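Local atomic coordinates of alpha-fucosidase (Bifidobacterium bifidum, PDB entry 2EAB), a protein that probably hydrolyses alpha-1,2-linked L-fucose from glycans, this chain being the glycoside hydrolase family 95 catalytic part of a longer calcium-binding bifidobacterial protein. Residues Q49-P53 against R157-N161; L124-E128 against A494-F499; Y481-T485 against G502-V508. One frame throughout, in Å; residues are numbered along the deposited sequence.

Interaction 1. Residues Q49-P53 against R157-N161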
loop_
_atom_site.group_PDB
_atom_site.type_symbol
_atom_site.label_atom_id
_atom_site.label_comp_id
_atom_site.label_asym_id
_atom_site.label_seq_id
_atom_site.Cartn_x
_atom_site.Cartn_y
_atom_site.Cartn_z
ATOM N N GLN A 49 -13.858 -13.089 -4.694
ATOM C CA GLN A 49 -13.894 -12.909 -6.148
ATOM C C GLN A 49 -15.042 -12.040 -6.642
ATOM O O GLN A 49 -14.991 -11.536 -7.767
ATOM C CB GLN A 49 -13.915 -14.263 -6.874
ATOM C CG GLN A 49 -12.717 -15.141 -6.556
ATOM C CD GLN A 49 -12.387 -16.157 -7.638
ATOM O OE1 GLN A 49 -12.661 -15.945 -8.826
ATOM N NE2 GLN A 49 -11.764 -17.256 -7.232
ATOM N N THR A 50 -16.070 -11.865 -5.817
ATOM C CA THR A 50 -17.342 -11.342 -6.328
ATOM C C THR A 50 -17.977 -10.172 -5.573
ATOM O O THR A 50 -18.838 -9.495 -6.134
ATOM C CB THR A 50 -18.419 -12.458 -6.458
ATOM O OG1 THR A 50 -18.833 -12.867 -5.155
ATOM C CG2 THR A 50 -17.897 -13.668 -7.220
ATOM N N THR A 51 -17.588 -9.937 -4.320
ATOM C CA THR A 51 -18.247 -8.909 -3.518
ATOM C C THR A 51 -17.628 -7.527 -3.728
ATOM O O THR A 51 -16.497 -7.406 -4.197
ATOM C CB THR A 51 -18.262 -9.272 -2.014
ATOM O OG1 THR A 51 -16.918 -9.312 -1.519
ATOM C CG2 THR A 51 -18.949 -10.620 -1.786
ATOM N N LEU A 52 -18.380 -6.490 -3.378
ATOM C CA LEU A 52 -17.972 -5.125 -3.690
ATOM C C LEU A 52 -17.687 -4.332 -2.422
ATOM O O LEU A 52 -18.555 -4.203 -1.562
ATOM C CB LEU A 52 -19.020 -4.435 -4.572
ATOM C CG LEU A 52 -19.159 -5.031 -5.978
ATOM C CD1 LEU A 52 -20.380 -4.478 -6.704
ATOM C CD2 LEU A 52 -17.886 -4.794 -6.793
ATOM N N PRO A 53 -16.443 -3.833 -2.287
ATOM C CA PRO A 53 -15.987 -3.191 -1.065
ATOM C C PRO A 53 -16.289 -1.703 -0.956
ATOM O O PRO A 53 -16.283 -0.972 -1.953
ATOM C CB PRO A 53 -14.474 -3.397 -1.126
ATOM C CG PRO A 53 -14.165 -3.321 -2.578
ATOM C CD PRO A 53 -15.359 -3.925 -3.285
ATOM N N ARG A 157 -29.708 -5.303 -10.910
ATOM C CA ARG A 157 -28.360 -4.772 -11.045
ATOM C C ARG A 157 -27.744 -4.541 -9.670
ATOM O O ARG A 157 -28.419 -4.094 -8.747
ATOM C CB ARG A 157 -28.354 -3.472 -11.857
ATOM C CG ARG A 157 -26.961 -3.044 -12.311
ATOM C CD ARG A 157 -26.966 -1.682 -12.986
ATOM N NE ARG A 157 -27.336 -0.609 -12.065
ATOM C CZ ARG A 157 -28.434 0.134 -12.173
ATOM N NH1 ARG A 157 -29.287 -0.058 -13.172
ATOM N NH2 ARG A 157 -28.677 1.085 -11.280
ATOM N N ARG A 158 -26.461 -4.868 -9.539
ATOM C CA ARG A 158 -25.671 -4.413 -8.401
ATOM C C ARG A 158 -24.472 -3.649 -8.936
ATOM O O ARG A 158 -23.920 -3.990 -9.985
ATOM C CB ARG A 158 -25.251 -5.571 -7.487
ATOM C CG ARG A 158 -24.261 -6.547 -8.094
ATOM C CD ARG A 158 -24.075 -7.754 -7.198
ATOM N NE ARG A 158 -23.112 -8.699 -7.751
ATOM C CZ ARG A 158 -21.839 -8.801 -7.370
ATOM N NH1 ARG A 158 -21.341 -8.017 -6.419
ATOM N NH2 ARG A 158 -21.061 -9.699 -7.947
ATOM N N ASP A 159 -24.094 -2.594 -8.228
ATOM C CA ASP A 159 -22.970 -1.787 -8.666
ATOM C C ASP A 159 -22.179 -1.212 -7.506
ATOM O O ASP A 159 -22.634 -1.186 -6.355
ATOM C CB ASP A 159 -23.431 -0.667 -9.618
ATOM C CG ASP A 159 -24.207 0.424 -8.909
ATOM O OD1 ASP A 159 -23.619 1.121 -8.054
ATOM O OD2 ASP A 159 -25.402 0.592 -9.217
ATOM N N LEU A 160 -20.976 -0.764 -7.837
ATOM C CA LEU A 160 -20.158 0.028 -6.944
ATOM C C LEU A 160 -19.841 1.315 -7.677
ATOM O O LEU A 160 -19.183 1.302 -8.716
ATOM C CB LEU A 160 -18.877 -0.715 -6.562
ATOM C CG LEU A 160 -17.984 -0.049 -5.508
ATOM C CD1 LEU A 160 -18.692 0.060 -4.163
ATOM C CD2 LEU A 160 -16.678 -0.814 -5.357
ATOM N N ASN A 161 -20.355 2.413 -7.139
ATOM C CA ASN A 161 -20.126 3.725 -7.707
ATOM C C ASN A 161 -18.857 4.296 -7.089
ATOM O O ASN A 161 -18.873 4.793 -5.961
ATOM C CB ASN A 161 -21.328 4.636 -7.444
ATOM C CG ASN A 161 -21.233 5.955 -8.180
ATOM O OD1 ASN A 161 -20.143 6.452 -8.465
ATOM N ND2 ASN A 161 -22.388 6.537 -8.488
#
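R158 reaches T50 through a side chain whose CG is tucked over the main chain (chi1 68°) and which is straight from there to NE, carrying the guanidinium end-on to the last turn of helix 42-50. The contact joins the two antiparallel sheets of the N-terminal beta-sandwich domain, of the galactose-mutarotase-like clan: strand 52-55 borders one, and strand 156-161 belongs to the other. Both terminal nitrogens of R158 converge on a single acceptor, T50 O, with NH1 and NH2 each 2.9 Å from it; the oxygen lies at the edge of the guanidinium, and the N-H...O angles are bent, both near 140°. NE is bonded to Q24 O, NH2 also bonds T29 OG1, and Y22 makes a cation-pi contact, which together should fix the group's rotation. Beyond the polar grip, L52 CD1 lies 3.7 Å from R158 NH1 and 4.1 Å from L160 CB, touching both the arginine and the leucine. The L160 side chain crosses P53 at roughly a right angle and also touches Y378 and Y381 of helix 365-386. Its CD2 stands 4.0 Å from P53 CD, while CD1 packs 3.4 Å from P53 O, whose hydrogen bond comes from Y381 OH.

Interaction 2. Residues L124-E128 against A494-F499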
loop_
_atom_site.group_PDB
_atom_site.type_symbol
_atom_site.label_atom_id
_atom_site.label_comp_id
_atom_site.label_asym_id
_atom_site.label_seq_id
_atom_site.Cartn_x
_atom_site.Cartn_y
_atom_site.Cartn_z
ATOM N N LEU A 124 19.215 -16.202 14.010
ATOM C CA LEU A 124 18.644 -14.851 14.071
ATOM C C LEU A 124 17.140 -14.891 13.849
ATOM O O LEU A 124 16.633 -14.533 12.787
ATOM C CB LEU A 124 19.338 -13.907 13.086
ATOM C CG LEU A 124 20.785 -13.540 13.427
ATOM C CD1 LEU A 124 21.398 -12.781 12.270
ATOM C CD2 LEU A 124 20.878 -12.725 14.716
ATOM N N THR A 125 16.436 -15.357 14.877
ATOM C CA THR A 125 14.998 -15.589 14.799
ATOM C C THR A 125 14.275 -15.114 16.057
ATOM O O THR A 125 14.897 -14.786 17.070
ATOM C CB THR A 125 14.677 -17.090 14.591
ATOM O OG1 THR A 125 15.205 -17.842 15.688
ATOM C CG2 THR A 125 15.258 -17.611 13.292
ATOM N N GLY A 126 12.949 -15.091 15.963
ATOM C CA GLY A 126 12.072 -14.770 17.084
ATOM C C GLY A 126 10.655 -15.129 16.700
ATOM O O GLY A 126 10.437 -15.882 15.747
ATOM N N GLY A 127 9.694 -14.615 17.459
ATOM C CA GLY A 127 8.298 -14.648 17.045
ATOM C C GLY A 127 7.695 -16.040 16.944
ATOM O O GLY A 127 6.954 -16.341 16.009
ATOM N N GLU A 128 7.982 -16.888 17.926
ATOM C CA GLU A 128 7.573 -18.293 17.863
ATOM C C GLU A 128 6.122 -18.562 18.231
ATOM O O GLU A 128 5.572 -19.587 17.827
ATOM C CB GLU A 128 8.483 -19.173 18.720
ATOM C CG GLU A 128 9.975 -19.016 18.439
ATOM C CD GLU A 128 10.626 -17.868 19.205
ATOM O OE1 GLU A 128 9.938 -17.190 20.000
ATOM O OE2 GLU A 128 11.842 -17.649 19.015
ATOM N N ALA A 494 9.993 -8.112 16.225
ATOM C CA ALA A 494 10.976 -9.188 16.181
ATOM C C ALA A 494 11.058 -9.795 14.787
ATOM O O ALA A 494 10.096 -9.738 14.021
ATOM C CB ALA A 494 10.617 -10.266 17.172
ATOM N N PRO A 495 12.197 -10.424 14.470
ATOM C CA PRO A 495 12.238 -11.250 13.274
ATOM C C PRO A 495 11.398 -12.509 13.500
ATOM O O PRO A 495 11.132 -12.898 14.648
ATOM C CB PRO A 495 13.720 -11.599 13.144
ATOM C CG PRO A 495 14.225 -11.567 14.544
ATOM C CD PRO A 495 13.462 -10.468 15.223
ATOM N N GLY A 496 11.000 -13.147 12.402
ATOM C CA GLY A 496 10.179 -14.344 12.464
ATOM C C GLY A 496 10.954 -15.604 12.809
ATOM O O GLY A 496 12.172 -15.581 13.013
ATOM N N GLN A 497 10.222 -16.714 12.872
ATOM C CA GLN A 497 10.715 -17.978 13.418
ATOM C C GLN A 497 11.738 -18.687 12.555
ATOM O O GLN A 497 12.404 -19.608 13.029
ATOM C CB GLN A 497 9.565 -18.962 13.574
ATOM C CG GLN A 497 8.656 -18.815 14.732
ATOM C CD GLN A 497 7.723 -20.006 14.810
ATOM O OE1 GLN A 497 8.140 -21.112 15.163
ATOM N NE2 GLN A 497 6.463 -19.794 14.455
ATOM N N SER A 498 11.814 -18.315 11.282
ATOM C CA SER A 498 12.798 -18.890 10.374
ATOM C C SER A 498 13.423 -17.750 9.594
ATOM O O SER A 498 12.708 -16.888 9.076
ATOM C CB SER A 498 12.153 -19.908 9.429
ATOM O OG SER A 498 13.136 -20.584 8.658
ATOM N N PHE A 499 14.748 -17.758 9.502
ATOM C CA PHE A 499 15.504 -16.634 8.954
ATOM C C PHE A 499 15.098 -16.223 7.535
ATOM O O PHE A 499 14.927 -15.035 7.250
ATOM C CB PHE A 499 17.009 -16.945 9.003
ATOM C CG PHE A 499 17.892 -15.790 8.592
ATOM C CD1 PHE A 499 18.354 -14.886 9.539
ATOM C CD2 PHE A 499 18.285 -15.612 7.264
ATOM C CE1 PHE A 499 19.182 -13.819 9.177
ATOM C CE2 PHE A 499 19.111 -14.538 6.898
ATOM C CZ PHE A 499 19.552 -13.646 7.858
HETATM O O HOH W 1 14.209 -14.588 11.300
HETATM O O HOH W 2 7.409 -16.061 13.300
HETATM O O HOH W 3 6.574 -22.006 17.131
#
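G126 and G127 run against P495 and G496 as two irregular backbones, their closest CA atoms being those of G127 and G496, 5.0 Å apart. One direct hydrogen bond joins them, from G126 N to G496 O at 3.1 Å; it is fairly straight at the hydrogen (164°), but the donor stands above the carbonyl plane. Running the other way, Q497 CA makes a CH...O contact with G126 O. G127 has positive phi, which favours glycine, and P495 O packs against the backbone of G126. Three waters bridge the seam: one donates to both L124 O and G496 O, a second donates to G127 O and accepts from Q497 N, and a third donates to E128 O and Q497 OE1. The two loops come from the N-terminal beta domain and the catalytic domain of this family 95 enzyme, so the seam is part of the interdomain interface; T125 O is also bonded to Y462 OH of the catalytic part. T125 lays CB 3.3 Å from G496 O and CG2 3.5 Å from Q497 O. L124 and F499 lie side by side and point the same way, with L124 CB 3.8 Å from F499 CD1; L124 O approaches the edge of that ring, which stacks on W503. At the solvent side, Q497 has CG turned away from its carbonyl carbon (chi1 -78°) and runs extended beyond it, with CG 3.3 Å from G127 O and 3.4 Å from E128 CA. The E128 side chain crosses Q497 obliquely, its carboxylate 59° from the amide plane and OE2 bonded to N95.

Interaction 3. Residues Y481-T485 against G502-V508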
loop_
_atom_site.group_PDB
_atom_site.type_symbol
_atom_site.label_atom_id
_atom_site.label_comp_id
_atom_site.label_asym_id
_atom_site.label_seq_id
_atom_site.Cartn_x
_atom_site.Cartn_y
_atom_site.Cartn_z
ATOM N N TYR A 481 15.775 1.647 15.984
ATOM C CA TYR A 481 14.618 0.771 16.046
ATOM C C TYR A 481 14.700 -0.206 14.878
ATOM O O TYR A 481 15.025 0.172 13.751
ATOM C CB TYR A 481 13.299 1.571 16.062
ATOM C CG TYR A 481 13.164 2.585 14.945
ATOM C CD1 TYR A 481 12.355 2.327 13.846
ATOM C CD2 TYR A 481 13.855 3.800 14.987
ATOM C CE1 TYR A 481 12.237 3.247 12.815
ATOM C CE2 TYR A 481 13.751 4.725 13.961
ATOM C CZ TYR A 481 12.941 4.441 12.876
ATOM O OH TYR A 481 12.826 5.349 11.849
ATOM N N MET A 482 14.438 -1.470 15.182
ATOM C CA MET A 482 14.565 -2.547 14.223
ATOM C C MET A 482 13.223 -3.258 14.101
ATOM O O MET A 482 12.556 -3.514 15.101
ATOM C CB MET A 482 15.648 -3.521 14.695
ATOM C CG MET A 482 15.903 -4.677 13.748
ATOM S SD MET A 482 17.032 -5.890 14.457
ATOM C CE MET A 482 18.483 -5.720 13.409
ATOM N N ALA A 483 12.833 -3.556 12.864
ATOM C CA ALA A 483 11.650 -4.363 12.582
ATOM C C ALA A 483 11.910 -5.136 11.300
ATOM O O ALA A 483 12.845 -4.828 10.554
ATOM C CB ALA A 483 10.401 -3.507 12.467
ATOM N N HIS A 484 11.062 -6.126 11.040
ATOM C CA HIS A 484 11.319 -7.082 9.984
ATOM C C HIS A 484 10.133 -7.174 9.009
ATOM O O HIS A 484 9.517 -6.151 8.713
ATOM C CB HIS A 484 11.753 -8.392 10.637
ATOM C CG HIS A 484 13.107 -8.300 11.260
ATOM N ND1 HIS A 484 13.343 -7.869 12.552
ATOM C CD2 HIS A 484 14.320 -8.537 10.717
ATOM C CE1 HIS A 484 14.649 -7.871 12.777
ATOM N NE2 HIS A 484 15.259 -8.279 11.678
ATOM N N THR A 485 9.848 -8.357 8.464
ATOM C CA THR A 485 8.797 -8.489 7.450
ATOM C C THR A 485 7.395 -8.509 8.058
ATOM O O THR A 485 6.558 -7.658 7.754
ATOM C CB THR A 485 9.007 -9.735 6.554
ATOM O OG1 THR A 485 10.195 -9.567 5.771
ATOM C CG2 THR A 485 7.830 -9.931 5.616
ATOM N N GLY A 502 11.831 -14.621 7.705
ATOM C CA GLY A 502 11.579 -13.894 8.946
ATOM C C GLY A 502 12.474 -12.706 9.237
ATOM O O GLY A 502 12.066 -11.803 9.970
ATOM N N TRP A 503 13.689 -12.711 8.691
ATOM C CA TRP A 503 14.689 -11.684 8.982
ATOM C C TRP A 503 14.840 -10.750 7.794
ATOM O O TRP A 503 15.159 -11.192 6.692
ATOM C CB TRP A 503 16.033 -12.341 9.308
ATOM C CG TRP A 503 17.159 -11.371 9.519
ATOM C CD1 TRP A 503 17.966 -10.824 8.558
ATOM C CD2 TRP A 503 17.609 -10.836 10.769
ATOM N NE1 TRP A 503 18.894 -9.993 9.135
ATOM C CE2 TRP A 503 18.691 -9.974 10.490
ATOM C CE3 TRP A 503 17.209 -11.009 12.100
ATOM C CZ2 TRP A 503 19.374 -9.281 11.492
ATOM C CZ3 TRP A 503 17.878 -10.311 13.093
ATOM C CH2 TRP A 503 18.949 -9.458 12.783
ATOM N N SER A 504 14.609 -9.462 8.025
ATOM C CA SER A 504 14.757 -8.465 6.979
ATOM C C SER A 504 14.773 -7.066 7.569
ATOM O O SER A 504 13.827 -6.310 7.379
ATOM C CB SER A 504 13.618 -8.582 5.966
ATOM O OG SER A 504 12.368 -8.299 6.575
ATOM N N PRO A 505 15.857 -6.703 8.270
ATOM C CA PRO A 505 15.854 -5.414 8.951
ATOM C C PRO A 505 15.870 -4.213 8.013
ATOM O O PRO A 505 15.536 -3.107 8.446
ATOM C CB PRO A 505 17.119 -5.460 9.807
ATOM C CG PRO A 505 18.007 -6.434 9.127
ATOM C CD PRO A 505 17.096 -7.456 8.519
ATOM N N ALA A 506 16.246 -4.412 6.750
ATOM C CA ALA A 506 16.177 -3.318 5.782
ATOM C C ALA A 506 14.734 -2.951 5.425
ATOM O O ALA A 506 14.505 -1.966 4.715
ATOM C CB ALA A 506 16.994 -3.628 4.536
ATOM N N ALA A 507 13.773 -3.728 5.928
ATOM C CA ALA A 507 12.361 -3.386 5.811
ATOM C C ALA A 507 12.072 -1.991 6.370
ATOM O O ALA A 507 11.207 -1.276 5.847
ATOM C CB ALA A 507 11.511 -4.420 6.527
ATOM N N VAL A 508 12.770 -1.610 7.441
ATOM C CA VAL A 508 12.560 -0.287 8.038
ATOM C C VAL A 508 13.098 0.840 7.140
ATOM O O VAL A 508 12.336 1.726 6.764
ATOM C CB VAL A 508 13.054 -0.205 9.509
ATOM C CG1 VAL A 508 12.928 1.216 10.038
ATOM C CG2 VAL A 508 12.261 -1.167 10.378
HETATM O O HOH W 4 9.383 -11.119 9.848
#
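The indole of W503 has H484 NE2 and P505 CD over one face, both offset toward the rim. H484 NE2 comes 3.4 Å from W503 CE3, but the imidazole is inclined at 44° to the six-membered ring, neither a stack nor an edge-to-face pair. ND1 of the histidine is bonded to T493 O, which helps to fix the ring's rotation. Extended through chi1 and chi2 and bent at chi3 (-113°), M482 brings CE to 3.8 Å from W503 CH2, and its sulfur makes an oblique Met-aromatic contact with the same indole. Further along, Y481 CE1 meets V508 CG1 at 3.5 Å, and A483 CB rests on V508 CG2. T485 OG1 and S504 OG share a hydrogen bond of 2.6 Å, and a water donates to G502 O while weakly accepting from T485 N. Buried A483 O has no hydrogen-bond partner, although P505 CA directs a CH...O contact at it over 3.5 Å. The arrangement is that of a loop packed against a type I beta turn (S504 to A507) leading into helix 507-520, in a loop-rich part of the catalytic domain, which in family 95 is an (alpha/alpha)6 barrel.

How the interactions relate
Interactions 2 and 3 lie close together, their centres 11 Å apart, and touch: G496 N is 3.0 Å from G502 O, a probable hydrogen bond, and L124 O packs on W503. Interaction 1 is remote from both, with its nearest atoms about 28 Å from interaction 2 and about 23 Å from interaction 3. All residues touching in interactions 1 and 3 are buried, whereas interaction 2 has an exposed end and three bridging waters. Chemistry follows place: an arginine-carbonyl grip between sheets, a hydrated backbone seam between domains, and aromatic and apolar packing within the catalytic domain.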